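Lysin (Enterococcus phage IMEEF1, PDB 6IST) probably cleaves amide or peptide bonds in the cell-wall peptidoglycan of enterococci through a calcium-binding CHAP domain of the cysteine peptidase type. Local coordinates at residues T27-D35 with P45-Q55; Q71-L82 with H127-P138. All blocks are in the same frame, centred on the assembly; numbering follows the deposited sequence.

Interaction 1 of 2, residues T27-D35 with P45-Q55; sequences TQCMDLTVD and PYGNAIALVDQ. With CA (calcium ion), chain E.
Met30 reaches from its helix into the bend formed by residues 45-52, and most of the contact is built round its thioether. With CG anti to the backbone N (chi1 -160°) and the chain bent at chi2, the side chain leads across the gap: CG passes 3.5 Å from Gly47 O, and the terminal CE settles 3.6 Å from Pro45 CB. The same methyl meets Leu52 tip to tip, 3.7 Å from its CD2, while Met30 SD lies 3.9 Å from Leu52 CD1. The contact ties the helix to the loop that follows strand 43-44 in the papain-like CHAP domain, whose Cys29 is probably the nucleophile of a Cys-His-Asp triad with His90 and Asp108. Ala49 CB lies 4.1 Å from Cys29 SG. Pro45, the second large contributor, also receives Val34, whose CG2 slides past the ring at 3.9 Å from Pro45 CD. The bend keeps its own shape through Gln55: its OE1 accepts an almost straight bond from Tyr46 N, and its NE2 donates to Tyr46 O and Ala51 O. Two residues on from Cys29, Asp31 OD2 binds the calcium ion at 2.5 Å, joining Asp20, Asp22, Trp24 and Gly26.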
loop_
_atom_site.group_PDB
_atom_site.type_symbol
_atom_site.label_atom_id
_atom_site.label_comp_id
_atom_site.label_asym_id
_atom_site.label_seq_id
_atom_site.Cartn_x
_atom_site.Cartn_y
_atom_site.Cartn_z
ATOM N N THR C 27 -0.163 8.443 26.894
ATOM C CA THR C 27 0.241 9.423 25.869
ATOM C C THR C 27 1.728 9.736 26.004
ATOM O O THR C 27 2.126 10.668 26.615
ATOM C CB THR C 27 -0.680 10.638 25.972
ATOM O OG1 THR C 27 -0.496 11.262 27.254
ATOM C CG2 THR C 27 -2.175 10.189 25.776
ATOM N N GLN C 28 2.593 8.841 25.489
ATOM C CA GLN C 28 4.017 9.013 25.501
ATOM C C GLN C 28 4.504 9.963 24.405
ATOM O O GLN C 28 3.708 10.352 23.529
ATOM C CB GLN C 28 4.667 7.666 25.339
ATOM C CG GLN C 28 4.299 6.708 26.496
ATOM C CD GLN C 28 4.958 7.085 27.809
ATOM O OE1 GLN C 28 6.143 7.466 27.866
ATOM N NE2 GLN C 28 4.216 6.959 28.898
ATOM N N CYS C 29 5.782 10.281 24.426
ATOM C CA CYS C 29 6.309 11.223 23.408
ATOM C C CYS C 29 6.208 10.717 21.983
ATOM O O CYS C 29 5.728 11.446 21.055
ATOM C CB CYS C 29 7.665 11.688 23.752
ATOM S SG CYS C 29 9.003 10.470 23.508
ATOM N N MET C 30 6.566 9.447 21.789
ATOM C CA MET C 30 6.497 8.895 20.432
ATOM C C MET C 30 5.066 8.822 19.876
ATOM O O MET C 30 4.864 8.893 18.651
ATOM C CB MET C 30 7.234 7.526 20.428
ATOM C CG MET C 30 7.735 6.942 19.103
ATOM S SD MET C 30 8.529 7.977 17.861
ATOM C CE MET C 30 9.239 6.698 16.747
ATOM N N ASP C 31 4.055 8.627 20.746
ATOM C CA ASP C 31 2.686 8.643 20.347
ATOM C C ASP C 31 2.307 9.875 19.534
ATOM O O ASP C 31 1.554 9.750 18.613
ATOM C CB ASP C 31 1.731 8.508 21.522
ATOM C CG ASP C 31 1.741 7.110 22.117
ATOM O OD1 ASP C 31 1.367 6.142 21.421
ATOM O OD2 ASP C 31 2.109 6.984 23.293
ATOM N N LEU C 32 2.792 11.058 19.926
ATOM C CA LEU C 32 2.448 12.250 19.187
ATOM C C LEU C 32 3.050 12.244 17.798
ATOM O O LEU C 32 2.361 12.490 16.794
ATOM C CB LEU C 32 2.993 13.497 19.912
ATOM C CG LEU C 32 2.713 14.819 19.189
ATOM C CD1 LEU C 32 1.223 14.907 18.980
ATOM C CD2 LEU C 32 3.178 15.967 20.052
ATOM N N THR C 33 4.345 11.929 17.732
ATOM C CA THR C 33 5.061 11.921 16.462
ATOM C C THR C 33 4.432 10.889 15.570
ATOM O O THR C 33 4.239 11.113 14.384
ATOM C CB THR C 33 6.573 11.634 16.715
ATOM O OG1 THR C 33 7.167 12.854 17.261
ATOM C CG2 THR C 33 7.330 11.250 15.439
ATOM N N VAL C 34 4.115 9.738 16.125
ATOM C CA VAL C 34 3.529 8.685 15.283
ATOM C C VAL C 34 2.124 9.084 14.790
ATOM O O VAL C 34 1.836 8.916 13.636
ATOM C CB VAL C 34 3.427 7.335 16.011
ATOM C CG1 VAL C 34 2.504 6.383 15.265
ATOM C CG2 VAL C 34 4.827 6.810 16.235
ATOM N N ASP C 35 1.352 9.754 15.626
ATOM C CA ASP C 35 0.028 10.140 15.235
ATOM C C ASP C 35 0.135 11.095 14.068
ATOM O O ASP C 35 -0.598 11.005 13.073
ATOM C CB ASP C 35 -0.690 10.760 16.401
ATOM C CG ASP C 35 -2.127 11.217 16.055
ATOM O OD1 ASP C 35 -3.007 10.379 15.734
ATOM O OD2 ASP C 35 -2.364 12.444 16.098
ATOM N N PRO C 45 6.273 5.635 12.093
ATOM C CA PRO C 45 7.612 5.408 12.576
ATOM C C PRO C 45 7.602 4.252 13.528
ATOM O O PRO C 45 6.663 4.052 14.238
ATOM C CB PRO C 45 7.963 6.728 13.334
ATOM C CG PRO C 45 7.019 7.740 12.759
ATOM C CD PRO C 45 5.759 6.981 12.457
ATOM N N TYR C 46 8.722 3.581 13.578
ATOM C CA TYR C 46 8.876 2.374 14.353
ATOM C C TYR C 46 9.653 2.642 15.639
ATOM O O TYR C 46 10.493 3.516 15.721
ATOM C CB TYR C 46 9.610 1.376 13.468
ATOM C CG TYR C 46 9.928 0.146 14.185
ATOM C CD1 TYR C 46 8.947 -0.845 14.358
ATOM C CD2 TYR C 46 11.198 -0.055 14.721
ATOM C CE1 TYR C 46 9.245 -2.020 15.041
ATOM C CE2 TYR C 46 11.486 -1.220 15.428
ATOM C CZ TYR C 46 10.513 -2.190 15.560
ATOM O OH TYR C 46 10.807 -3.339 16.233
ATOM N N GLY C 47 9.330 1.927 16.700
ATOM C CA GLY C 47 10.175 1.913 17.877
ATOM C C GLY C 47 9.963 3.047 18.849
ATOM O O GLY C 47 8.951 3.709 18.858
ATOM N N ASN C 48 10.906 3.197 19.742
ATOM C CA ASN C 48 10.936 4.323 20.685
ATOM C C ASN C 48 11.488 5.514 19.942
ATOM O O ASN C 48 11.947 5.375 18.828
ATOM C CB ASN C 48 11.860 3.994 21.837
ATOM C CG ASN C 48 11.268 2.965 22.746
ATOM O OD1 ASN C 48 10.083 2.918 22.887
ATOM N ND2 ASN C 48 12.113 2.165 23.414
ATOM N N ALA C 49 11.474 6.669 20.587
ATOM C CA ALA C 49 11.997 7.865 19.989
ATOM C C ALA C 49 13.392 7.761 19.455
ATOM O O ALA C 49 13.716 8.306 18.422
ATOM C CB ALA C 49 11.881 9.001 21.014
ATOM N N ILE C 50 14.292 7.081 20.176
ATOM C CA ILE C 50 15.643 6.979 19.806
ATOM C C ILE C 50 15.853 6.265 18.480
ATOM O O ILE C 50 16.839 6.499 17.811
ATOM C CB ILE C 50 16.454 6.244 20.917
ATOM C CG1 ILE C 50 17.970 6.332 20.696
ATOM C CG2 ILE C 50 16.000 4.779 21.113
ATOM C CD1 ILE C 50 18.426 7.782 20.739
ATOM N N ALA C 51 14.940 5.358 18.130
ATOM C CA ALA C 51 14.970 4.698 16.829
ATOM C C ALA C 51 14.741 5.659 15.677
ATOM O O ALA C 51 15.141 5.362 14.547
ATOM C CB ALA C 51 13.971 3.585 16.729
ATOM N N LEU C 52 14.161 6.840 15.920
ATOM C CA LEU C 52 14.192 7.850 14.826
ATOM C C LEU C 52 15.607 8.266 14.292
ATOM O O LEU C 52 15.760 8.853 13.204
ATOM C CB LEU C 52 13.434 9.090 15.310
ATOM C CG LEU C 52 11.937 8.935 15.561
ATOM C CD1 LEU C 52 11.381 10.122 16.331
ATOM C CD2 LEU C 52 11.126 8.694 14.279
ATOM N N VAL C 53 16.662 8.045 15.046
ATOM C CA VAL C 53 18.020 8.431 14.641
ATOM C C VAL C 53 18.404 7.645 13.406
ATOM O O VAL C 53 19.035 8.153 12.514
ATOM C CB VAL C 53 19.041 8.174 15.780
ATOM C CG1 VAL C 53 20.474 8.219 15.282
ATOM C CG2 VAL C 53 18.889 9.203 16.837
ATOM N N ASP C 54 18.026 6.389 13.342
ATOM C CA ASP C 54 18.581 5.625 12.228
ATOM C C ASP C 54 17.620 4.690 11.476
ATOM O O ASP C 54 18.031 4.047 10.530
ATOM C CB ASP C 54 19.740 4.809 12.814
ATOM C CG ASP C 54 19.246 3.715 13.733
ATOM O OD1 ASP C 54 19.973 2.696 13.842
ATOM O OD2 ASP C 54 18.158 3.869 14.347
ATOM N N GLN C 55 16.344 4.692 11.790
ATOM C CA GLN C 55 15.431 3.844 11.017
ATOM C C GLN C 55 15.254 4.421 9.612
ATOM O O GLN C 55 15.419 5.631 9.373
ATOM C CB GLN C 55 14.104 3.700 11.704
ATOM C CG GLN C 55 13.215 4.927 11.668
ATOM C CD GLN C 55 11.983 4.780 12.570
ATOM O OE1 GLN C 55 10.905 4.637 12.063
ATOM N NE2 GLN C 55 12.152 4.829 13.901
HETATM CA CA CA E . 0.857 5.010 24.146
#

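Interaction 2 of 2, residues Q71-L82 with H127-P138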
loop_
_atom_site.group_PDB
_atom_site.type_symbol
_atom_site.label_atom_id
_atom_site.label_comp_id
_atom_site.label_asym_id
_atom_site.label_seq_id
_atom_site.Cartn_x
_atom_site.Cartn_y
_atom_site.Cartn_z
ATOM N N GLN C 71 19.087 25.574 12.686
ATOM C CA GLN C 71 18.799 24.642 11.650
ATOM C C GLN C 71 17.338 24.072 11.702
ATOM O O GLN C 71 16.974 23.337 10.816
ATOM C CB GLN C 71 19.788 23.446 11.728
ATOM C CG GLN C 71 21.260 23.811 11.594
ATOM C CD GLN C 71 22.159 22.599 11.827
ATOM O OE1 GLN C 71 22.583 22.365 12.933
ATOM N NE2 GLN C 71 22.356 21.779 10.800
ATOM N N ILE C 72 16.582 24.324 12.779
ATOM C CA ILE C 72 15.280 23.725 13.029
ATOM C C ILE C 72 14.298 24.578 12.257
ATOM O O ILE C 72 14.388 25.829 12.309
ATOM C CB ILE C 72 14.882 23.706 14.512
ATOM C CG1 ILE C 72 15.822 22.722 15.237
ATOM C CG2 ILE C 72 13.452 23.238 14.729
ATOM C CD1 ILE C 72 15.870 22.915 16.743
ATOM N N LYS C 73 13.446 23.905 11.513
ATOM C CA LYS C 73 12.351 24.538 10.781
ATOM C C LYS C 73 11.031 24.088 11.331
ATOM O O LYS C 73 10.858 22.945 11.804
ATOM C CB LYS C 73 12.429 24.167 9.297
ATOM C CG LYS C 73 13.675 24.593 8.588
ATOM C CD LYS C 73 13.716 26.056 8.269
ATOM C CE LYS C 73 15.070 26.429 7.627
ATOM N NZ LYS C 73 15.135 27.856 7.170
ATOM N N ALA C 74 10.013 24.942 11.217
ATOM C CA ALA C 74 8.705 24.570 11.649
ATOM C C ALA C 74 8.215 23.333 10.883
ATOM O O ALA C 74 8.518 23.172 9.691
ATOM C CB ALA C 74 7.742 25.734 11.447
ATOM N N GLY C 75 7.711 22.384 11.640
ATOM C CA GLY C 75 7.114 21.145 11.117
ATOM C C GLY C 75 8.127 19.989 11.106
ATOM O O GLY C 75 7.762 18.860 10.725
ATOM N N ASP C 76 9.303 20.259 11.601
ATOM C CA ASP C 76 10.363 19.239 11.787
ATOM C C ASP C 76 9.946 18.346 12.936
ATOM O O ASP C 76 9.286 18.797 13.883
ATOM C CB ASP C 76 11.672 19.865 12.159
ATOM C CG ASP C 76 12.471 20.386 10.952
ATOM O OD1 ASP C 76 12.092 20.085 9.787
ATOM O OD2 ASP C 76 13.542 21.010 11.213
ATOM N N VAL C 77 10.282 17.066 12.827
ATOM C CA VAL C 77 10.144 16.114 13.946
ATOM C C VAL C 77 11.491 16.189 14.692
ATOM O O VAL C 77 12.537 15.947 14.109
ATOM C CB VAL C 77 9.906 14.682 13.430
ATOM C CG1 VAL C 77 10.005 13.698 14.601
ATOM C CG2 VAL C 77 8.597 14.538 12.676
ATOM N N MET C 78 11.484 16.537 15.979
ATOM C CA MET C 78 12.639 16.703 16.790
ATOM C C MET C 78 12.980 15.410 17.404
ATOM O O MET C 78 12.105 14.621 17.822
ATOM C CB MET C 78 12.303 17.666 17.921
ATOM C CG MET C 78 11.894 19.016 17.476
ATOM S SD MET C 78 13.059 19.948 16.520
ATOM C CE MET C 78 14.601 19.594 17.432
ATOM N N ILE C 79 14.245 15.187 17.477
ATOM C CA ILE C 79 14.821 14.013 18.070
ATOM C C ILE C 79 15.845 14.367 19.138
ATOM O O ILE C 79 16.863 15.018 18.851
ATOM C CB ILE C 79 15.506 13.170 16.976
ATOM C CG1 ILE C 79 14.660 12.985 15.705
ATOM C CG2 ILE C 79 15.916 11.819 17.579
ATOM C CD1 ILE C 79 15.485 12.429 14.576
ATOM N N TRP C 80 15.626 13.873 20.360
ATOM C CA TRP C 80 16.585 13.923 21.424
ATOM C C TRP C 80 17.197 12.584 21.523
ATOM O O TRP C 80 16.440 11.566 21.650
ATOM C CB TRP C 80 15.933 14.232 22.697
ATOM C CG TRP C 80 15.517 15.633 22.964
ATOM C CD1 TRP C 80 16.173 16.549 23.778
ATOM C CD2 TRP C 80 14.353 16.324 22.461
ATOM N NE1 TRP C 80 15.459 17.730 23.816
ATOM C CE2 TRP C 80 14.373 17.638 23.001
ATOM C CE3 TRP C 80 13.354 15.993 21.600
ATOM C CZ2 TRP C 80 13.363 18.570 22.685
ATOM C CZ3 TRP C 80 12.302 16.896 21.327
ATOM C CH2 TRP C 80 12.364 18.180 21.865
ATOM N N GLY C 81 18.521 12.551 21.474
ATOM C CA GLY C 81 19.213 11.227 21.530
ATOM C C GLY C 81 20.544 11.183 22.230
ATOM O O GLY C 81 21.268 10.195 22.043
ATOM N N LEU C 82 20.921 12.229 22.956
ATOM C CA LEU C 82 22.260 12.364 23.543
ATOM C C LEU C 82 22.159 12.438 25.008
ATOM O O LEU C 82 21.185 12.947 25.548
ATOM C CB LEU C 82 22.985 13.604 23.046
ATOM C CG LEU C 82 23.144 13.538 21.508
ATOM C CD1 LEU C 82 23.647 14.894 21.004
ATOM C CD2 LEU C 82 24.067 12.429 21.106
ATOM N N HIS C 127 12.225 24.937 24.376
ATOM C CA HIS C 127 13.413 24.117 24.690
ATOM C C HIS C 127 14.735 24.807 24.409
ATOM O O HIS C 127 14.831 25.702 23.577
ATOM C CB HIS C 127 13.413 22.902 23.771
ATOM C CG HIS C 127 12.400 21.846 24.120
ATOM N ND1 HIS C 127 12.571 20.994 25.187
ATOM C CD2 HIS C 127 11.273 21.436 23.488
ATOM C CE1 HIS C 127 11.625 20.056 25.153
ATOM N NE2 HIS C 127 10.783 20.340 24.174
ATOM N N ASN C 128 15.805 24.302 25.026
ATOM C CA ASN C 128 17.143 24.500 24.530
ATOM C C ASN C 128 17.600 23.207 23.827
ATOM O O ASN C 128 16.847 22.217 23.698
ATOM C CB ASN C 128 18.093 24.957 25.649
ATOM C CG ASN C 128 18.253 23.891 26.726
ATOM O OD1 ASN C 128 18.082 22.708 26.483
ATOM N ND2 ASN C 128 18.525 24.326 27.930
ATOM N N MET C 129 18.849 23.225 23.441
ATOM C CA MET C 129 19.420 22.171 22.630
ATOM C C MET C 129 20.074 21.058 23.442
ATOM O O MET C 129 20.612 20.126 22.826
ATOM C CB MET C 129 20.433 22.780 21.632
ATOM C CG MET C 129 19.765 23.618 20.501
ATOM S SD MET C 129 18.742 22.711 19.366
ATOM C CE MET C 129 19.975 21.895 18.322
ATOM N N ASP C 130 19.926 21.067 24.763
ATOM C CA ASP C 130 20.507 19.984 25.587
ATOM C C ASP C 130 19.875 18.617 25.263
ATOM O O ASP C 130 18.665 18.452 25.311
ATOM C CB ASP C 130 20.349 20.278 27.057
ATOM C CG ASP C 130 21.232 21.453 27.532
ATOM O OD1 ASP C 130 22.005 22.005 26.710
ATOM O OD2 ASP C 130 21.115 21.833 28.732
ATOM N N GLY C 131 20.737 17.677 24.858
ATOM C CA GLY C 131 20.305 16.329 24.408
ATOM C C GLY C 131 19.797 16.142 22.998
ATOM O O GLY C 131 19.407 15.014 22.613
ATOM N N VAL C 132 19.606 17.240 22.266
ATOM C CA VAL C 132 19.082 17.181 20.890
ATOM C C VAL C 132 20.052 16.581 19.930
ATOM O O VAL C 132 21.177 16.977 19.864
ATOM C CB VAL C 132 18.637 18.566 20.393
ATOM C CG1 VAL C 132 18.084 18.489 18.958
ATOM C CG2 VAL C 132 17.550 19.062 21.304
ATOM N N TRP C 133 19.602 15.576 19.198
ATOM C CA TRP C 133 20.409 14.927 18.170
ATOM C C TRP C 133 20.192 15.605 16.852
ATOM O O TRP C 133 21.124 15.929 16.128
ATOM C CB TRP C 133 19.979 13.456 18.075
ATOM C CG TRP C 133 20.753 12.728 17.077
ATOM C CD1 TRP C 133 21.849 12.063 17.291
ATOM C CD2 TRP C 133 20.436 12.566 15.676
ATOM N NE1 TRP C 133 22.292 11.479 16.126
ATOM C CE2 TRP C 133 21.458 11.833 15.107
ATOM C CE3 TRP C 133 19.403 13.016 14.864
ATOM C CZ2 TRP C 133 21.454 11.463 13.741
ATOM C CZ3 TRP C 133 19.418 12.719 13.523
ATOM C CH2 TRP C 133 20.444 11.933 12.976
ATOM N N GLY C 134 18.939 15.855 16.528
ATOM C CA GLY C 134 18.603 16.403 15.187
ATOM C C GLY C 134 17.128 16.382 14.841
ATOM O O GLY C 134 16.252 16.348 15.730
ATOM N N VAL C 135 16.818 16.370 13.534
ATOM C CA VAL C 135 15.515 16.484 13.048
ATOM C C VAL C 135 15.236 15.506 11.943
ATOM O O VAL C 135 16.201 15.058 11.296
ATOM C CB VAL C 135 15.191 17.880 12.540
ATOM C CG1 VAL C 135 15.230 18.854 13.701
ATOM C CG2 VAL C 135 15.997 18.316 11.325
ATOM N N ILE C 136 13.978 15.114 11.823
ATOM C CA ILE C 136 13.447 14.519 10.553
ATOM C C ILE C 136 12.615 15.590 9.956
ATOM O O ILE C 136 11.743 16.158 10.629
ATOM C CB ILE C 136 12.719 13.208 10.801
ATOM C CG1 ILE C 136 13.746 12.173 11.131
ATOM C CG2 ILE C 136 11.949 12.765 9.555
ATOM C CD1 ILE C 136 13.241 10.860 11.713
ATOM N N ARG C 137 12.948 15.943 8.723
ATOM C CA ARG C 137 12.222 16.966 7.975
ATOM C C ARG C 137 11.305 16.293 6.954
ATOM O O ARG C 137 11.791 15.695 5.981
ATOM C CB ARG C 137 13.225 17.894 7.328
ATOM C CG ARG C 137 12.581 18.947 6.477
ATOM C CD ARG C 137 13.526 20.124 6.371
ATOM N NE ARG C 137 13.920 20.575 7.716
ATOM C CZ ARG C 137 15.033 21.270 8.007
ATOM N NH1 ARG C 137 15.867 21.639 7.034
ATOM N NH2 ARG C 137 15.304 21.619 9.252
ATOM N N PRO C 138 9.989 16.311 7.200
ATOM C CA PRO C 138 9.017 15.736 6.224
ATOM C C PRO C 138 9.000 16.647 4.991
ATOM O O PRO C 138 9.381 17.850 5.083
ATOM C CB PRO C 138 7.659 15.832 6.911
ATOM C CG PRO C 138 7.979 15.974 8.348
ATOM C CD PRO C 138 9.293 16.753 8.413
HETATM O O HOH W 1 18.044 23.193 8.333
HETATM O O HOH W 2 16.468 20.164 25.115
#
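Strands 77-80 and 132-137 pair as antiparallel neighbours in the six-stranded sheet of the CHAP domain, and a classic beta bulge interrupts their ladder. Val77 and Ile136 form a hydrogen-bonded pair through two backbone bonds; at the bulge, Trp133 N and Gly134 N both donate to Ile79 O. Beyond it, Gly131 O, in the type II turn from Met129 to Val132, accepts from Gly81 N and Leu82 N.

Apolar side chains pack on both faces. Met78 lies alongside Val135, its SD 3.7 Å from Val135 CG1, whereas Ile79 CD1 crosses to Ile136 CG1 at 3.9 Å on the face shared with Val77.

Aromatic contacts gather round Trp80. Val132 CG2 makes a CH-pi contact over its five-membered ring, and the indole's far edge points into the face of His127 (planes at 56°), bringing CZ2 3.4 Å from His127 CE1. His127 NE2 bonds to Asp108, the presumed triad acid.

The charged contact is a side-on salt bridge, carboxylate and guanidinium only 6° from coplanar. Arg137 sets CG opposite its N (chi1 177°) and bends at chi3, which brings NE to Asp76 OD1 at 2.8 Å and NH2 to Asp76 OD2 at 2.7 Å, both on syn lone pairs. Lys73 N donates to the same OD2 from above the carboxylate plane, Lys73 CG covers one guanidinium face, and Arg137 NH2 also donates to Gln71 O at 2.9 Å.

How the interactions relate
The two contacts lie on adjoining layers of one domain, their centres about 13 Å apart. Interaction 1 is partly buried and joins helix 29-41 to a loop by packing, largely of Met30, without hydrogen bonds between segments; its polar side chains turn to their own segment, other parts of the chain or calcium. Interaction 2 is more deeply buried and buries about three times as much surface; backbone bonds zip its strands together, and a salt bridge closes one end. The layers meet directly: Thr33 CG2 packs on Val77 CG1 at 3.7 Å, and Val53 CG1 rests 3.7 Å from Trp133 CZ2. Both border the presumed catalytic triad, interaction 1 through Cys29 and interaction 2 through Trp80 and His127.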